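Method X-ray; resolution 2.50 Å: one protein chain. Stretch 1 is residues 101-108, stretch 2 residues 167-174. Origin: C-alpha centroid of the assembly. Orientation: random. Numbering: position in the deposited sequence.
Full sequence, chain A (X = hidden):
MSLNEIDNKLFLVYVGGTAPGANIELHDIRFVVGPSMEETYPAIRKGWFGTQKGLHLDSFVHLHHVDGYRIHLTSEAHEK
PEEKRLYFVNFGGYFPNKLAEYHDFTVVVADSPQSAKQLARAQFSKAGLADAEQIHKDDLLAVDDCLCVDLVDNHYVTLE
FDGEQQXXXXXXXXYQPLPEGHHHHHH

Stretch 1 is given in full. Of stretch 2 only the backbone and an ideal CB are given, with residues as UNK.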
# COMPACT_ATOMS: atom_id res chain seq x y z
N GLU A 101 -13.82 -2.35 3.17
CA GLU A 101 -13.75 -3.80 3.35
C GLU A 101 -12.34 -4.23 3.75
O GLU A 101 -11.34 -3.78 3.17
CB GLU A 101 -14.17 -4.52 2.07
CG GLU A 101 -14.35 -6.03 2.23
CD GLU A 101 -13.99 -6.81 0.98
OE1 GLU A 101 -12.90 -6.56 0.41
OE2 GLU A 101 -14.78 -7.67 0.56
N TYR A 102 -12.26 -5.11 4.75
CA TYR A 102 -11.00 -5.66 5.21
C TYR A 102 -10.85 -7.12 4.78
O TYR A 102 -11.37 -8.03 5.44
CB TYR A 102 -10.88 -5.54 6.73
CG TYR A 102 -10.93 -4.12 7.28
CD1 TYR A 102 -10.27 -3.07 6.63
CD2 TYR A 102 -11.62 -3.84 8.45
CE1 TYR A 102 -10.30 -1.77 7.14
CE2 TYR A 102 -11.66 -2.54 8.97
CZ TYR A 102 -11.00 -1.52 8.31
OH TYR A 102 -11.04 -0.24 8.82
N HIS A 103 -10.14 -7.34 3.68
CA HIS A 103 -10.01 -8.67 3.08
C HIS A 103 -8.57 -9.19 3.15
O HIS A 103 -8.34 -10.39 3.29
CB HIS A 103 -10.51 -8.65 1.63
CG HIS A 103 -10.71 -10.01 1.03
ND1 HIS A 103 -10.25 -10.33 -0.23
CD2 HIS A 103 -11.32 -11.12 1.51
CE1 HIS A 103 -10.57 -11.59 -0.50
NE2 HIS A 103 -11.22 -12.09 0.53
N ASP A 104 -7.61 -8.27 3.08
CA ASP A 104 -6.18 -8.61 3.07
C ASP A 104 -5.58 -8.97 4.44
O ASP A 104 -4.39 -9.30 4.53
CB ASP A 104 -5.36 -7.50 2.38
CG ASP A 104 -5.52 -6.14 3.05
OD1 ASP A 104 -6.66 -5.63 3.12
OD2 ASP A 104 -4.50 -5.57 3.50
N PHE A 105 -6.38 -8.89 5.50
CA PHE A 105 -5.93 -9.22 6.85
C PHE A 105 -7.06 -9.69 7.75
O PHE A 105 -8.24 -9.59 7.39
CB PHE A 105 -5.19 -8.04 7.50
CG PHE A 105 -6.07 -6.84 7.77
CD1 PHE A 105 -6.10 -5.78 6.88
CD2 PHE A 105 -6.85 -6.77 8.93
CE1 PHE A 105 -6.90 -4.67 7.13
CE2 PHE A 105 -7.65 -5.68 9.17
CZ PHE A 105 -7.67 -4.62 8.28
N THR A 106 -6.69 -10.17 8.94
CA THR A 106 -7.65 -10.48 10.00
C THR A 106 -7.05 -10.31 11.40
O THR A 106 -5.84 -10.14 11.56
CB THR A 106 -8.25 -11.91 9.85
OG1 THR A 106 -9.37 -12.06 10.74
CG2 THR A 106 -7.22 -12.97 10.18
N VAL A 107 -7.93 -10.32 12.41
CA VAL A 107 -7.52 -10.38 13.80
C VAL A 107 -8.11 -11.64 14.41
O VAL A 107 -9.29 -11.94 14.20
CB VAL A 107 -7.98 -9.12 14.59
CG1 VAL A 107 -7.54 -9.21 16.05
CG2 VAL A 107 -7.41 -7.84 13.96
N VAL A 108 -7.29 -12.41 15.11
CA VAL A 108 -7.72 -13.66 15.75
C VAL A 108 -7.22 -13.74 17.19
O VAL A 108 -6.32 -13.00 17.60
CB VAL A 108 -7.23 -14.94 14.99
CG1 VAL A 108 -7.88 -15.07 13.61
CG2 VAL A 108 -5.70 -15.00 14.91
N UNK A 167 -18.29 -8.31 13.42
CA UNK A 167 -17.74 -8.37 12.06
C UNK A 167 -16.59 -7.38 11.88
O UNK A 167 -16.70 -6.21 12.25
CB UNK A 167 -18.84 -8.09 11.03
N UNK A 168 -15.47 -7.87 11.35
CA UNK A 168 -14.31 -7.03 11.13
C UNK A 168 -14.50 -6.23 9.83
O UNK A 168 -13.97 -6.58 8.78
CB UNK A 168 -13.04 -7.87 11.08
N UNK A 169 -15.30 -5.17 9.94
CA UNK A 169 -15.64 -4.28 8.82
C UNK A 169 -15.56 -2.83 9.34
O UNK A 169 -15.67 -2.61 10.55
CB UNK A 169 -17.03 -4.59 8.26
N UNK A 170 -15.35 -1.84 8.45
CA UNK A 170 -15.20 -0.48 8.97
C UNK A 170 -16.48 0.10 9.59
O UNK A 170 -17.58 -0.19 9.12
CB UNK A 170 -14.73 0.44 7.84
N UNK A 171 -16.31 0.90 10.64
CA UNK A 171 -17.38 1.74 11.14
C UNK A 171 -17.61 2.88 10.15
O UNK A 171 -18.73 3.34 9.94
CB UNK A 171 -17.05 2.28 12.53
N UNK A 172 -16.52 3.33 9.53
CA UNK A 172 -16.50 4.48 8.66
C UNK A 172 -15.41 4.27 7.61
O UNK A 172 -14.36 3.73 7.92
CB UNK A 172 -16.27 5.77 9.45
N UNK A 173 -15.68 4.71 6.38
CA UNK A 173 -14.65 4.81 5.35
C UNK A 173 -14.80 6.10 4.55
O UNK A 173 -15.90 6.62 4.39
CB UNK A 173 -14.71 3.60 4.42
N UNK A 174 -13.67 6.62 4.08
CA UNK A 174 -13.64 7.90 3.37
C UNK A 174 -12.24 8.49 3.33
O UNK A 174 -11.26 7.76 3.23
CB UNK A 174 -14.60 8.89 4.03

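Position 167 begins the stretch beyond the reach of stretch 1. Nothing of stretch 1 lies within 5.5 Å of its ideal CB. Its phi of -68° and psi of 130° suit most residues, proline included. The deposited residue is Pro-167, which makes no contact with stretch 1. Pro-167 O accepts a weak hydrogen bond of 2.9 Å from the N of residue 169.

Position 168 matters most. Its CA-to-CB bond points sideways, and the ideal CB lies 5.0 Å from Tyr-102 CD2. Beyond it, stretch 1 offers the Tyr-102 ring, the Phe-105 ring, the backbone at 106 and 107, and the CG2 methyl of Val-107. These surfaces are mostly apolar, and there is room for a side chain of some length. Leucine, isoleucine or methionine would suit; alanine would stop short. The deposited residue is Leu-168, with chi1 t and chi2 p. The end of its side chain comes nearer to stretch 1 than its CB direction suggests. Leu-168 CD2 lies 3.8 Å from Val-107 N, 3.9 Å from Thr-106 CA and 4.1 Å from Phe-105 CE2. Leu-168 CD1 reaches Val-107 CG2 at 4.5 Å. Leu-168 CG is 4.3 Å from Tyr-102 CD2. The backbone contributes as well: Leu-168 O sits at the edge of the Tyr-102 ring, 3.6 Å from Tyr-102 CD2. Leu-168 has the largest covered area in stretch 2.

At position 169 the CB points away, and its ideal position is 5.5 Å from Tyr-102 CD2. Phi of -137° and psi of 156° are extended, which a beta-branched residue tolerates well. Polar residues would also fit. The deposited residue is Val-169, chi1 m. Its main contact is through the backbone, with Val-169 C 3.9 Å from Tyr-102 CE2.

Position 170 lies beside the Tyr-102 ring. The CB points sideways, and its ideal position is 3.9 Å from Tyr-102 OH. A compact apolar group could cover the ring, and the phi of -68° allows proline. Valine or leucine are other candidates. The deposited residue is Pro-170, with a C-gamma exo pucker. Pro-170 CG lies over one face of the ring, 4.2 Å from the centroid of the Tyr-102 ring and 24° off the normal. This is a CH-pi contact. Pro-170 CG is also 3.9 Å from Glu-101 N, so the proline ring touches both residues.

Positions 171 and 172 point their CB away, leaving the choice of side chain open as far as stretch 1 is concerned. They hold Asp-171, whose OD2 is hydrogen-bonded elsewhere in the structure, and Trp-172, which touches a crystal neighbour.

Position 173 points toward stretch 1, but its ideal CB is beyond 5.5 Å. A side chain of medium or greater length could come near Glu-101; lysine, arginine or glutamine would serve. The deposited residue is Lys-173, extended after a p chi1. Lys-173 NZ comes to 4.3 Å from Glu-101 N, a proximity without a hydrogen bond.

Position 174 has a phi of 161° and a psi of -145°, which favours glycine. The deposited residue is Gly-174, at a corner of the chain.

Stretch 2 (167-174) PLVPDWKG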
# COMPACT_ATOMS: atom_id res chain seq x y z
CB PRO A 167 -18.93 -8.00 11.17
CG PRO A 167 -19.87 -7.25 12.06
CD PRO A 167 -19.65 -7.74 13.46
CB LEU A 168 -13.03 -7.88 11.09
CG LEU A 168 -11.69 -7.15 11.15
CD1 LEU A 168 -11.43 -6.56 12.53
CD2 LEU A 168 -10.57 -8.09 10.77
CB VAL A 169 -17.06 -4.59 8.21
CG1 VAL A 169 -17.12 -5.99 7.60
CG2 VAL A 169 -18.18 -4.39 9.22
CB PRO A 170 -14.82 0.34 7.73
CG PRO A 170 -14.41 -0.67 6.69
CD PRO A 170 -15.22 -1.88 6.98
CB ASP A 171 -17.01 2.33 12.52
CG ASP A 171 -16.92 1.28 13.61
OD1 ASP A 171 -17.47 0.17 13.43
OD2 ASP A 171 -16.31 1.57 14.66
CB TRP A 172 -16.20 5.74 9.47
CG TRP A 172 -15.94 6.97 8.64
CD1 TRP A 172 -16.86 7.87 8.20
CD2 TRP A 172 -14.67 7.43 8.15
NE1 TRP A 172 -16.25 8.86 7.47
CE2 TRP A 172 -14.90 8.61 7.42
CE3 TRP A 172 -13.35 6.95 8.26
CZ2 TRP A 172 -13.87 9.33 6.80
CZ3 TRP A 172 -12.33 7.66 7.64
CH2 TRP A 172 -12.60 8.84 6.92
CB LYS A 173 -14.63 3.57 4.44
CG LYS A 173 -15.93 3.25 3.74
CD LYS A 173 -15.90 1.86 3.12
CE LYS A 173 -17.27 1.45 2.60
NZ LYS A 173 -17.33 0.00 2.25
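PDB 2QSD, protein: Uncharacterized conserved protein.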